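PDB 5HMQ: 3-dehydroshikimate dehydratase from Pseudomonas putida, which catalyses the metal-dependent dehydration of 3-dehydroshikimate to protocatechuate in its N-terminal barrel domain, which is fused to a hydroxyphenylpyruvate dioxygenase-like domain. Local coordinates for residues C[318-323]-C[598-603]; C[435-440]-C[535-540]; C[588-593]-C[618-623]. All blocks are in the same frame, centred on the assembly; numbering follows the deposited sequence.

Contacts 1 and 3 are buried, whereas contact 2 lies at the surface; all three belong to the dioxygenase-like half of the chain. Contacts 1 and 3 draw on neighbouring strands of one mixed sheet, 599-606 and 585-590, joined by the backbone pair Ile-602 O to Val-589 N. Contact 1 sets a helix end against one side of that sheet through aliphatic and aromatic groups; contact 3 lays an arginine methylene over a tyrosine near the magnesium ion. In contact 2 a different arginine meets a connecting loop mainly along backbone atoms. Contacts 1 and 2 also touch, since Arg-537 NH2 bonds to Arg-319 O and Thr-437 N to Gly-321 O.

Contact 1. Residues C[318-323]-C[598-603]; sequences KRLGFA and FFFEII. With MG (magnesium ion), chain L.
Glu-601 OE2 is gripped twice: water 1 donates to it at 2.8 Å, and His-588 ND1 is hydrogen-bonded to it as well. The other oxygen, OE1, binds the magnesium ion at 2.3 Å, within the metal site of a vicinal oxygen chelate fold; three waters and the NE2 atoms of His-445 and His-523 complete six ligands. CG of Glu-601 stands anti to the backbone N (chi1 176°) and the chain stays extended, carrying the carboxylate out on the metal side of strand 599-606. Phe-600 and Ile-602 point the other way, toward segment 318-323, as alternation along a strand requires. There the C-terminal end of helix 307-319 closes in a Schellman motif, with Gly-321 N bonded to Lys-318 O (2.8 Å) and Gly-321 at positive phi. Leu-320, just before this glycine, packs on the sheet beside Trp-316 and Leu-317, which also touch Phe-600. Its CD1 sits over one face of the Phe-600 ring, 4.2 Å from the centroid and 22° off the normal, displaced toward the rim. The Leu-320 and Ile-602 side chains pass each other pointing opposite ways, with Leu-320 CD2 3.9 Å from Ile-602 CD1.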
ATOM      1  N   LYS C 318     -25.588  10.507 -24.877  1.00 54.22           N
ATOM      2  CA  LYS C 318     -26.840  10.628 -25.665  1.00 54.13           C
ATOM      3  C   LYS C 318     -27.491   9.268 -25.977  1.00 53.64           C
ATOM      4  O   LYS C 318     -28.722   9.158 -25.905  1.00 53.62           O
ATOM      5  CB  LYS C 318     -26.645  11.593 -26.836  1.00 55.27           C
ATOM      6  CG  LYS C 318     -25.274  11.595 -27.418  1.00 60.36           C
ATOM      7  CD  LYS C 318     -24.888  12.824 -28.257  1.00 65.66           C
ATOM      8  CE  LYS C 318     -23.509  12.833 -28.805  1.00 68.30           C
ATOM      9  NZ  LYS C 318     -23.439  12.224 -30.096  1.00 70.09           N
ATOM     10  N   ARG C 319     -26.708   8.222 -26.293  1.00 50.21           N
ATOM     11  CA  ARG C 319     -27.377   6.935 -26.458  1.00 52.10           C
ATOM     12  C   ARG C 319     -28.081   6.492 -25.170  1.00 53.59           C
ATOM     13  O   ARG C 319     -29.117   5.812 -25.231  1.00 55.86           O
ATOM     14  CB  ARG C 319     -26.410   5.878 -26.936  1.00 48.41           C
ATOM     15  CG  ARG C 319     -25.719   6.275 -28.211  1.00 48.52           C
ATOM     16  CD  ARG C 319     -24.727   5.235 -28.664  1.00 53.25           C
ATOM     17  NE  ARG C 319     -24.227   5.504 -30.008  1.00 59.97           N
ATOM     18  CZ  ARG C 319     -22.998   5.935 -30.274  1.00 61.21           C
ATOM     19  NH1 ARG C 319     -22.136   6.136 -29.284  1.00 60.55           N
ATOM     20  NH2 ARG C 319     -22.623   6.148 -31.528  1.00 61.76           N
ATOM     21  N   LEU C 320     -27.549   6.866 -24.002  1.00 50.82           N
ATOM     22  CA  LEU C 320     -28.219   6.603 -22.732  1.00 50.65           C
ATOM     23  C   LEU C 320     -29.329   7.602 -22.418  1.00 48.99           C
ATOM     24  O   LEU C 320     -29.913   7.537 -21.330  1.00 50.53           O
ATOM     25  CB  LEU C 320     -27.198   6.592 -21.588  1.00 48.67           C
ATOM     26  CG  LEU C 320     -26.396   5.298 -21.463  1.00 49.84           C
ATOM     27  CD1 LEU C 320     -25.125   5.525 -20.646  1.00 47.59           C
ATOM     28  CD2 LEU C 320     -27.263   4.202 -20.826  1.00 46.55           C
ATOM     29  N   GLY C 321     -29.638   8.514 -23.336  1.00 50.99           N
ATOM     30  CA  GLY C 321     -30.776   9.394 -23.196  1.00 51.38           C
ATOM     31  C   GLY C 321     -30.474  10.814 -22.780  1.00 52.53           C
ATOM     32  O   GLY C 321     -31.415  11.583 -22.557  1.00 55.54           O
ATOM     33  N   PHE C 322     -29.203  11.189 -22.662  1.00 50.97           N
ATOM     34  CA  PHE C 322     -28.856  12.532 -22.227  1.00 49.06           C
ATOM     35  C   PHE C 322     -28.936  13.506 -23.396  1.00 50.40           C
ATOM     36  O   PHE C 322     -28.620  13.158 -24.538  1.00 52.96           O
ATOM     37  CB  PHE C 322     -27.454  12.559 -21.615  1.00 48.27           C
ATOM     38  CG  PHE C 322     -27.373  11.914 -20.260  1.00 48.92           C
ATOM     39  CD1 PHE C 322     -27.196  10.546 -20.139  1.00 49.49           C
ATOM     40  CD2 PHE C 322     -27.478  12.675 -19.106  1.00 47.18           C
ATOM     41  CE1 PHE C 322     -27.126   9.950 -18.895  1.00 52.06           C
ATOM     42  CE2 PHE C 322     -27.408  12.083 -17.861  1.00 46.61           C
ATOM     43  CZ  PHE C 322     -27.232  10.719 -17.754  1.00 47.50           C
ATOM     44  N   ALA C 323     -29.374  14.727 -23.106  1.00 54.05           N
ATOM     45  CA  ALA C 323     -29.435  15.797 -24.089  1.00 55.85           C
ATOM     46  C   ALA C 323     -28.224  16.707 -23.947  1.00 55.46           C
ATOM     47  O   ALA C 323     -27.733  16.936 -22.838  1.00 60.07           O
ATOM     48  CB  ALA C 323     -30.717  16.615 -23.932  1.00 56.61           C
ATOM     49  N   PHE C 598     -14.983   2.719 -16.044  1.00 46.00           N
ATOM     50  CA  PHE C 598     -16.302   2.661 -15.439  1.00 48.25           C
ATOM     51  C   PHE C 598     -17.345   2.192 -16.445  1.00 49.61           C
ATOM     52  O   PHE C 598     -17.215   2.397 -17.656  1.00 48.94           O
ATOM     53  CB  PHE C 598     -16.692   4.035 -14.893  1.00 47.45           C
ATOM     54  CG  PHE C 598     -16.445   5.165 -15.859  1.00 48.10           C
ATOM     55  CD1 PHE C 598     -17.388   5.499 -16.818  1.00 49.26           C
ATOM     56  CD2 PHE C 598     -15.267   5.893 -15.803  1.00 49.62           C
ATOM     57  CE1 PHE C 598     -17.159   6.536 -17.705  1.00 51.12           C
ATOM     58  CE2 PHE C 598     -15.032   6.930 -16.686  1.00 48.21           C
ATOM     59  CZ  PHE C 598     -15.980   7.252 -17.639  1.00 51.60           C
ATOM     60  N   PHE C 599     -18.387   1.552 -15.926  1.00 49.72           N
ATOM     61  CA  PHE C 599     -19.568   1.208 -16.700  1.00 50.21           C
ATOM     62  C   PHE C 599     -20.777   1.884 -16.068  1.00 50.01           C
ATOM     63  O   PHE C 599     -20.680   2.528 -15.022  1.00 49.50           O
ATOM     64  CB  PHE C 599     -19.765  -0.316 -16.783  1.00 49.91           C
ATOM     65  CG  PHE C 599     -19.872  -0.999 -15.446  1.00 51.40           C
ATOM     66  CD1 PHE C 599     -18.735  -1.408 -14.766  1.00 52.28           C
ATOM     67  CD2 PHE C 599     -21.113  -1.270 -14.888  1.00 50.77           C
ATOM     68  CE1 PHE C 599     -18.830  -2.048 -13.542  1.00 51.31           C
ATOM     69  CE2 PHE C 599     -21.215  -1.915 -13.667  1.00 49.17           C
ATOM     70  CZ  PHE C 599     -20.073  -2.303 -12.993  1.00 52.22           C
ATOM     71  N   PHE C 600     -21.924   1.749 -16.722  1.00 50.58           N
ATOM     72  CA  PHE C 600     -23.149   2.372 -16.248  1.00 47.84           C
ATOM     73  C   PHE C 600     -24.174   1.307 -15.890  1.00 48.63           C
ATOM     74  O   PHE C 600     -24.101   0.160 -16.342  1.00 48.68           O
ATOM     75  CB  PHE C 600     -23.728   3.333 -17.291  1.00 45.93           C
ATOM     76  CG  PHE C 600     -22.853   4.521 -17.565  1.00 47.31           C
ATOM     77  CD1 PHE C 600     -21.908   4.483 -18.573  1.00 48.26           C
ATOM     78  CD2 PHE C 600     -22.972   5.673 -16.806  1.00 48.23           C
ATOM     79  CE1 PHE C 600     -21.100   5.576 -18.826  1.00 48.40           C
ATOM     80  CE2 PHE C 600     -22.165   6.770 -17.055  1.00 49.11           C
ATOM     81  CZ  PHE C 600     -21.229   6.720 -18.065  1.00 47.97           C
ATOM     82  N   GLU C 601     -25.137   1.707 -15.063  1.00 47.05           N
ATOM     83  CA  GLU C 601     -26.188   0.822 -14.590  1.00 44.30           C
ATOM     84  C   GLU C 601     -27.506   1.578 -14.596  1.00 47.13           C
ATOM     85  O   GLU C 601     -27.559   2.750 -14.213  1.00 45.98           O
ATOM     86  CB  GLU C 601     -25.886   0.298 -13.179  1.00 46.78           C
ATOM     87  CG  GLU C 601     -26.987  -0.567 -12.585  1.00 46.24           C
ATOM     88  CD  GLU C 601     -26.685  -1.008 -11.165  1.00 49.13           C
ATOM     89  OE1 GLU C 601     -25.748  -0.448 -10.556  1.00 52.29           O
ATOM     90  OE2 GLU C 601     -27.383  -1.911 -10.656  1.00 48.87           O
ATOM     91  N   ILE C 602     -28.562   0.907 -15.051  1.00 46.57           N
ATOM     92  CA  ILE C 602     -29.924   1.426 -15.013  1.00 44.33           C
ATOM     93  C   ILE C 602     -30.747   0.506 -14.127  1.00 45.48           C
ATOM     94  O   ILE C 602     -30.749  -0.713 -14.332  1.00 47.16           O
ATOM     95  CB  ILE C 602     -30.539   1.520 -16.422  1.00 45.36           C
ATOM     96  CG1 ILE C 602     -29.698   2.434 -17.314  1.00 45.75           C
ATOM     97  CG2 ILE C 602     -31.987   1.979 -16.346  1.00 45.81           C
ATOM     98  CD1 ILE C 602     -30.070   2.375 -18.779  1.00 43.80           C
ATOM     99  N   ILE C 603     -31.434   1.083 -13.140  1.00 45.56           N
ATOM    100  CA  ILE C 603     -32.168   0.307 -12.150  1.00 46.04           C
ATOM    101  C   ILE C 603     -33.609   0.794 -12.067  1.00 47.13           C
ATOM    102  O   ILE C 603     -33.930   1.935 -12.403  1.00 49.67           O
ATOM    103  CB  ILE C 603     -31.517   0.366 -10.749  1.00 45.83           C
ATOM    104  CG1 ILE C 603     -31.736   1.739 -10.115  1.00 49.80           C
ATOM    105  CG2 ILE C 603     -30.038   0.053 -10.824  1.00 47.83           C
ATOM    106  CD1 ILE C 603     -31.497   1.762  -8.623  1.00 49.33           C
TER
HETATM  107 MG    MG L 702     -24.786  -0.851  -8.514  1.00 45.35          MG
HETATM  108  O   HOH W   1     -26.540  -1.816  -7.980  1.00 46.99           O
HETATM  109  O   HOH W   2     -23.752  -1.285  -6.423  1.00 46.31           O
HETATM  110  O   HOH W   3     -24.046  -2.718  -9.016  1.00 50.99           O

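Contact 2. Residues C[435-440]-C[535-540]; sequences TATGGL and VARAKL
The loop that carries the chain from strand 428-430 of one mixed sheet to strand 440-450 of the next passes beside helix 531-541, and Arg-537 on that helix meets it at Thr-437 and Gly-438. The closest approach is made by a methylene: Arg-537 CD lies 3.3 Å from Thr-437 O. Gly-438 CA packs on the same part of the chain, 4.0 Å from Arg-537 CD and from Arg-537 NE. Arg-537 swings its CG to the far side of CB from its backbone N (chi1 -167°), leaving the helix toward the loop, then bends at chi2 and again at chi3 (58°), which turns the guanidinium past Gly-438 instead of straight at it. Thr-437 crosses the arginine at about a right angle; its OG1 remains 3.9 Å from Arg-537 NH1, too long for a bond. The polar end is used on the other module, where Arg-537 NH2 is hydrogen-bonded to Arg-319 O at the end of helix 307-319. The loop has a polar tie of its own, from Gly-439 N to the carboxylate of Glu-534. Between the two segments, then, van der Waals contact dominates, perhaps with a slight electrostatic gain from the carbonyl facing a methylene next to the cationic group.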
ATOM      1  N   THR C 435     -34.080  19.108 -24.316  1.00 69.09           N
ATOM      2  CA  THR C 435     -34.884  18.011 -23.757  1.00 70.01           C
ATOM      3  C   THR C 435     -34.182  16.675 -23.882  1.00 67.29           C
ATOM      4  O   THR C 435     -33.705  16.351 -24.966  1.00 64.73           O
ATOM      5  CB  THR C 435     -36.225  17.813 -24.424  1.00 71.84           C
ATOM      6  OG1 THR C 435     -36.099  17.984 -25.791  1.00 73.77           O
ATOM      7  CG2 THR C 435     -37.076  19.005 -24.020  1.00 66.83           C
ATOM      8  N   ALA C 436     -34.165  15.850 -22.833  1.00 63.55           N
ATOM      9  CA  ALA C 436     -33.599  14.511 -22.939  1.00 62.41           C
ATOM     10  C   ALA C 436     -34.535  13.607 -23.745  1.00 61.93           C
ATOM     11  O   ALA C 436     -35.706  13.921 -23.966  1.00 63.13           O
ATOM     12  CB  ALA C 436     -33.360  13.912 -21.558  1.00 59.11           C
ATOM     13  N   THR C 437     -33.993  12.475 -24.209  1.00 57.80           N
ATOM     14  CA  THR C 437     -34.764  11.479 -24.947  1.00 58.05           C
ATOM     15  C   THR C 437     -35.071  10.226 -24.138  1.00 57.90           C
ATOM     16  O   THR C 437     -35.787   9.351 -24.636  1.00 61.07           O
ATOM     17  CB  THR C 437     -34.016  11.067 -26.222  1.00 60.02           C
ATOM     18  OG1 THR C 437     -32.761  10.469 -25.867  1.00 63.68           O
ATOM     19  CG2 THR C 437     -33.750  12.279 -27.091  1.00 58.82           C
ATOM     20  N   GLY C 438     -34.571  10.111 -22.905  1.00 52.71           N
ATOM     21  CA  GLY C 438     -34.881   8.991 -22.047  1.00 49.59           C
ATOM     22  C   GLY C 438     -35.533   9.376 -20.727  1.00 50.53           C
ATOM     23  O   GLY C 438     -35.835  10.543 -20.462  1.00 56.32           O
ATOM     24  N   GLY C 439     -35.742   8.350 -19.902  1.00 48.80           N
ATOM     25  CA  GLY C 439     -36.393   8.516 -18.620  1.00 48.71           C
ATOM     26  C   GLY C 439     -35.549   8.133 -17.418  1.00 51.06           C
ATOM     27  O   GLY C 439     -36.075   7.584 -16.446  1.00 48.98           O
ATOM     28  N   LEU C 440     -34.243   8.400 -17.471  1.00 50.66           N
ATOM     29  CA  LEU C 440     -33.415   8.309 -16.277  1.00 49.48           C
ATOM     30  C   LEU C 440     -33.607   9.579 -15.470  1.00 46.74           C
ATOM     31  O   LEU C 440     -33.639  10.680 -16.026  1.00 49.22           O
ATOM     32  CB  LEU C 440     -31.943   8.135 -16.633  1.00 47.67           C
ATOM     33  CG  LEU C 440     -31.643   7.066 -17.677  1.00 46.94           C
ATOM     34  CD1 LEU C 440     -30.154   6.988 -17.966  1.00 51.34           C
ATOM     35  CD2 LEU C 440     -32.164   5.723 -17.204  1.00 44.83           C
ATOM     36  N   VAL C 535     -34.521  -0.036 -21.281  1.00 47.61           N
ATOM     37  CA  VAL C 535     -33.671  -1.010 -21.963  1.00 47.89           C
ATOM     38  C   VAL C 535     -33.935  -0.992 -23.463  1.00 50.07           C
ATOM     39  O   VAL C 535     -33.000  -1.000 -24.272  1.00 50.21           O
ATOM     40  CB  VAL C 535     -33.879  -2.416 -21.368  1.00 48.42           C
ATOM     41  CG1 VAL C 535     -33.275  -3.474 -22.279  1.00 47.85           C
ATOM     42  CG2 VAL C 535     -33.262  -2.500 -19.982  1.00 47.48           C
ATOM     43  N   ALA C 536     -35.210  -0.958 -23.857  1.00 51.31           N
ATOM     44  CA  ALA C 536     -35.549  -0.945 -25.277  1.00 53.03           C
ATOM     45  C   ALA C 536     -34.963   0.279 -25.971  1.00 51.24           C
ATOM     46  O   ALA C 536     -34.323   0.164 -27.023  1.00 49.80           O
ATOM     47  CB  ALA C 536     -37.068  -0.991 -25.452  1.00 50.20           C
ATOM     48  N   ARG C 537     -35.168   1.462 -25.390  1.00 51.71           N
ATOM     49  CA  ARG C 537     -34.631   2.680 -25.988  1.00 51.45           C
ATOM     50  C   ARG C 537     -33.105   2.663 -25.998  1.00 53.28           C
ATOM     51  O   ARG C 537     -32.480   3.058 -26.989  1.00 54.19           O
ATOM     52  CB  ARG C 537     -35.165   3.902 -25.241  1.00 49.47           C
ATOM     53  CG  ARG C 537     -34.933   5.223 -25.954  1.00 51.90           C
ATOM     54  CD  ARG C 537     -34.608   6.309 -24.949  1.00 50.58           C
ATOM     55  NE  ARG C 537     -33.434   5.926 -24.179  1.00 52.40           N
ATOM     56  CZ  ARG C 537     -32.184   6.120 -24.581  1.00 50.86           C
ATOM     57  NH1 ARG C 537     -31.937   6.703 -25.744  1.00 50.99           N
ATOM     58  NH2 ARG C 537     -31.180   5.719 -23.817  1.00 53.43           N
ATOM     59  N   ALA C 538     -32.486   2.208 -24.904  1.00 52.13           N
ATOM     60  CA  ALA C 538     -31.027   2.214 -24.825  1.00 52.50           C
ATOM     61  C   ALA C 538     -30.409   1.193 -25.776  1.00 54.40           C
ATOM     62  O   ALA C 538     -29.418   1.490 -26.453  1.00 55.41           O
ATOM     63  CB  ALA C 538     -30.576   1.948 -23.389  1.00 51.39           C
ATOM     64  N   LYS C 539     -30.983  -0.012 -25.845  1.00 55.54           N
ATOM     65  CA  LYS C 539     -30.444  -1.044 -26.728  1.00 51.97           C
ATOM     66  C   LYS C 539     -30.510  -0.616 -28.185  1.00 51.99           C
ATOM     67  O   LYS C 539     -29.583  -0.874 -28.962  1.00 55.96           O
ATOM     68  CB  LYS C 539     -31.221  -2.345 -26.541  1.00 51.73           C
ATOM     69  CG  LYS C 539     -30.935  -3.402 -27.594  1.00 51.28           C
ATOM     70  CD  LYS C 539     -31.488  -4.757 -27.187  1.00 53.21           C
ATOM     71  CE  LYS C 539     -31.480  -5.723 -28.360  1.00 53.36           C
ATOM     72  NZ  LYS C 539     -32.372  -6.891 -28.121  1.00 55.28           N
ATOM     73  N   LEU C 540     -31.592   0.054 -28.567  1.00 54.97           N
ATOM     74  CA  LEU C 540     -31.781   0.460 -29.952  1.00 54.94           C
ATOM     75  C   LEU C 540     -30.926   1.667 -30.316  1.00 52.46           C
ATOM     76  O   LEU C 540     -30.544   1.821 -31.482  1.00 53.81           O
ATOM     77  CB  LEU C 540     -33.261   0.745 -30.188  1.00 53.94           C
ATOM     78  CG  LEU C 540     -34.087  -0.540 -30.248  1.00 52.61           C
ATOM     79  CD1 LEU C 540     -35.553  -0.213 -30.126  1.00 48.54           C
ATOM     80  CD2 LEU C 540     -33.812  -1.335 -31.515  1.00 56.40           C
TER

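Contact 3. Residues C[588-593]-C[618-623]; sequences HVYTEP and AVRLAA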
ATOM      1  N   HIS C 588     -32.511  -4.339 -12.948  1.00 53.25           N
ATOM      2  CA  HIS C 588     -31.359  -3.534 -13.313  1.00 50.63           C
ATOM      3  C   HIS C 588     -30.594  -4.200 -14.447  1.00 48.98           C
ATOM      4  O   HIS C 588     -30.636  -5.422 -14.614  1.00 49.85           O
ATOM      5  CB  HIS C 588     -30.442  -3.287 -12.104  1.00 50.55           C
ATOM      6  CG  HIS C 588     -29.913  -4.535 -11.463  1.00 52.40           C
ATOM      7  ND1 HIS C 588     -28.626  -4.631 -10.981  1.00 54.89           N
ATOM      8  CD2 HIS C 588     -30.498  -5.731 -11.213  1.00 54.35           C
ATOM      9  CE1 HIS C 588     -28.437  -5.833 -10.467  1.00 54.58           C
ATOM     10  NE2 HIS C 588     -29.557  -6.521 -10.596  1.00 53.66           N
ATOM     11  N   VAL C 589     -29.909  -3.370 -15.236  1.00 47.21           N
ATOM     12  CA  VAL C 589     -29.061  -3.814 -16.333  1.00 49.13           C
ATOM     13  C   VAL C 589     -27.744  -3.055 -16.266  1.00 48.92           C
ATOM     14  O   VAL C 589     -27.648  -1.978 -15.673  1.00 47.82           O
ATOM     15  CB  VAL C 589     -29.722  -3.612 -17.714  1.00 47.83           C
ATOM     16  CG1 VAL C 589     -30.969  -4.468 -17.842  1.00 50.06           C
ATOM     17  CG2 VAL C 589     -30.045  -2.140 -17.940  1.00 45.24           C
ATOM     18  N   TYR C 590     -26.720  -3.632 -16.889  1.00 47.65           N
ATOM     19  CA  TYR C 590     -25.394  -3.035 -16.924  1.00 49.24           C
ATOM     20  C   TYR C 590     -24.933  -2.844 -18.362  1.00 50.13           C
ATOM     21  O   TYR C 590     -25.273  -3.629 -19.252  1.00 50.57           O
ATOM     22  CB  TYR C 590     -24.372  -3.899 -16.175  1.00 50.64           C
ATOM     23  CG  TYR C 590     -24.667  -4.085 -14.704  1.00 50.46           C
ATOM     24  CD1 TYR C 590     -24.360  -3.089 -13.788  1.00 51.21           C
ATOM     25  CD2 TYR C 590     -25.237  -5.259 -14.229  1.00 48.51           C
ATOM     26  CE1 TYR C 590     -24.615  -3.252 -12.442  1.00 50.39           C
ATOM     27  CE2 TYR C 590     -25.498  -5.429 -12.879  1.00 51.44           C
ATOM     28  CZ  TYR C 590     -25.185  -4.419 -11.993  1.00 50.17           C
ATOM     29  OH  TYR C 590     -25.438  -4.575 -10.649  1.00 52.93           O
ATOM     30  N   THR C 591     -24.153  -1.790 -18.580  1.00 53.21           N
ATOM     31  CA  THR C 591     -23.440  -1.612 -19.834  1.00 51.03           C
ATOM     32  C   THR C 591     -22.050  -2.231 -19.734  1.00 51.25           C
ATOM     33  O   THR C 591     -21.557  -2.547 -18.650  1.00 52.61           O
ATOM     34  CB  THR C 591     -23.321  -0.129 -20.193  1.00 51.57           C
ATOM     35  OG1 THR C 591     -22.297   0.476 -19.391  1.00 53.09           O
ATOM     36  CG2 THR C 591     -24.632   0.591 -19.945  1.00 52.34           C
ATOM     37  N   GLU C 592     -21.408  -2.394 -20.885  1.00 52.38           N
ATOM     38  CA  GLU C 592     -19.999  -2.733 -20.893  1.00 52.75           C
ATOM     39  C   GLU C 592     -19.198  -1.555 -20.343  1.00 55.16           C
ATOM     40  O   GLU C 592     -19.682  -0.421 -20.326  1.00 57.41           O
ATOM     41  CB  GLU C 592     -19.534  -3.075 -22.306  1.00 49.97           C
ATOM     42  CG  GLU C 592     -20.142  -4.342 -22.876  1.00 53.16           C
ATOM     43  CD  GLU C 592     -19.693  -4.607 -24.300  1.00 57.59           C
ATOM     44  OE1 GLU C 592     -19.359  -3.636 -25.011  1.00 59.99           O
ATOM     45  OE2 GLU C 592     -19.681  -5.787 -24.713  1.00 60.56           O
ATOM     46  N   PRO C 593     -17.977  -1.800 -19.870  1.00 54.78           N
ATOM     47  CA  PRO C 593     -17.149  -0.689 -19.390  1.00 53.36           C
ATOM     48  C   PRO C 593     -16.836   0.288 -20.514  1.00 52.10           C
ATOM     49  O   PRO C 593     -16.568  -0.110 -21.650  1.00 52.47           O
ATOM     50  CB  PRO C 593     -15.882  -1.384 -18.877  1.00 52.62           C
ATOM     51  CG  PRO C 593     -16.309  -2.778 -18.579  1.00 51.13           C
ATOM     52  CD  PRO C 593     -17.351  -3.107 -19.602  1.00 54.20           C
ATOM     53  N   ALA C 618     -21.746 -11.983  -9.722  1.00 61.64           N
ATOM     54  CA  ALA C 618     -21.080 -13.079 -10.416  1.00 61.35           C
ATOM     55  C   ALA C 618     -21.580 -13.198 -11.848  1.00 61.04           C
ATOM     56  O   ALA C 618     -20.803 -13.482 -12.768  1.00 60.63           O
ATOM     57  CB  ALA C 618     -21.294 -14.390  -9.659  1.00 63.05           C
ATOM     58  N   VAL C 619     -22.879 -12.978 -12.055  1.00 61.80           N
ATOM     59  CA  VAL C 619     -23.447 -13.062 -13.396  1.00 61.79           C
ATOM     60  C   VAL C 619     -22.943 -11.907 -14.254  1.00 60.77           C
ATOM     61  O   VAL C 619     -22.639 -12.082 -15.440  1.00 62.54           O
ATOM     62  CB  VAL C 619     -24.985 -13.089 -13.312  1.00 64.00           C
ATOM     63  CG1 VAL C 619     -25.610 -12.878 -14.685  1.00 60.48           C
ATOM     64  CG2 VAL C 619     -25.461 -14.391 -12.683  1.00 65.36           C
ATOM     65  N   ARG C 620     -22.849 -10.710 -13.668  1.00 58.78           N
ATOM     66  CA  ARG C 620     -22.313  -9.561 -14.394  1.00 58.13           C
ATOM     67  C   ARG C 620     -20.863  -9.786 -14.805  1.00 60.59           C
ATOM     68  O   ARG C 620     -20.480  -9.487 -15.944  1.00 59.23           O
ATOM     69  CB  ARG C 620     -22.440  -8.295 -13.548  1.00 57.23           C
ATOM     70  CG  ARG C 620     -21.804  -7.064 -14.183  1.00 56.03           C
ATOM     71  CD  ARG C 620     -21.869  -5.849 -13.267  1.00 59.00           C
ATOM     72  NE  ARG C 620     -21.190  -6.046 -11.988  1.00 61.21           N
ATOM     73  CZ  ARG C 620     -19.874  -5.965 -11.814  1.00 62.03           C
ATOM     74  NH1 ARG C 620     -19.079  -5.694 -12.841  1.00 59.32           N
ATOM     75  NH2 ARG C 620     -19.353  -6.155 -10.610  1.00 62.84           N
ATOM     76  N   LEU C 621     -20.040 -10.317 -13.896  1.00 63.58           N
ATOM     77  CA  LEU C 621     -18.630 -10.525 -14.207  1.00 63.76           C
ATOM     78  C   LEU C 621     -18.456 -11.546 -15.325  1.00 63.50           C
ATOM     79  O   LEU C 621     -17.604 -11.374 -16.205  1.00 60.77           O
ATOM     80  CB  LEU C 621     -17.876 -10.969 -12.954  1.00 62.90           C
ATOM     81  CG  LEU C 621     -17.701  -9.921 -11.855  1.00 63.68           C
ATOM     82  CD1 LEU C 621     -17.251 -10.575 -10.556  1.00 63.84           C
ATOM     83  CD2 LEU C 621     -16.707  -8.854 -12.290  1.00 61.33           C
ATOM     84  N   ALA C 622     -19.259 -12.612 -15.309  1.00 65.93           N
ATOM     85  CA  ALA C 622     -19.192 -13.602 -16.378  1.00 63.29           C
ATOM     86  C   ALA C 622     -19.586 -12.991 -17.716  1.00 64.15           C
ATOM     87  O   ALA C 622     -18.985 -13.302 -18.752  1.00 64.56           O
ATOM     88  CB  ALA C 622     -20.085 -14.796 -16.046  1.00 59.16           C
ATOM     89  N   ALA C 623     -20.598 -12.119 -17.714  1.00 64.81           N
ATOM     90  CA  ALA C 623     -21.038 -11.480 -18.951  1.00 64.02           C
ATOM     91  C   ALA C 623     -19.961 -10.560 -19.514  1.00 63.86           C
ATOM     92  O   ALA C 623     -19.667 -10.597 -20.715  1.00 64.78           O
ATOM     93  CB  ALA C 623     -22.333 -10.706 -18.708  1.00 64.49           C
TER
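Arg-620 rises from helix 617-625 toward Tyr-590, and every methylene of its side chain meets that ring. CB marks the margin of the contact, 4.2 Å from Tyr-590 CD2. CG comes closer to the same ring atom, 3.9 Å from Tyr-590 CD2. CD makes the main contact: it stands 3.5 Å from the centroid of the Tyr-590 ring, 7° off the normal, and nearly equidistant from the six ring carbons. Such even spacing identifies a CH-pi contact centred on the face. The chain is extended as far as CD, where the bend at chi3 (60°) lifts NE and the guanidinium off the ring instead of laying them along it. CZ is still above the face, but 5.5 Å from the Tyr-590 centroid, and the two planes are 64° apart; the cation-pi attraction is therefore weak at most.

In the fold, this places a helix near the C-terminus against strand 585-590, in the mixed sheet that bears the magnesium site, with strand 599-606 as its neighbour. The position recalls the C-terminal helix that covers the active site in hydroxyphenylpyruvate dioxygenases, although this domain shows no such activity. Phe-599 of the adjoining strand also touches the Arg-620 side chain, while Leu-576 and Leu-546 pack on Tyr-590.

The tyrosine reaches inward from its own strand: the nearest atom of its side chain is about 4 Å from the magnesium ion, and it also packs on Glu-601, a ligand of that ion. Its OH lies at the edge of the His-588 ring, in the plane of the imidazole. One residue beyond the tyrosine, Thr-591 OG1 donates to Glu-592 O at 2.9 Å and is also hydrogen-bonded to Phe-600 N.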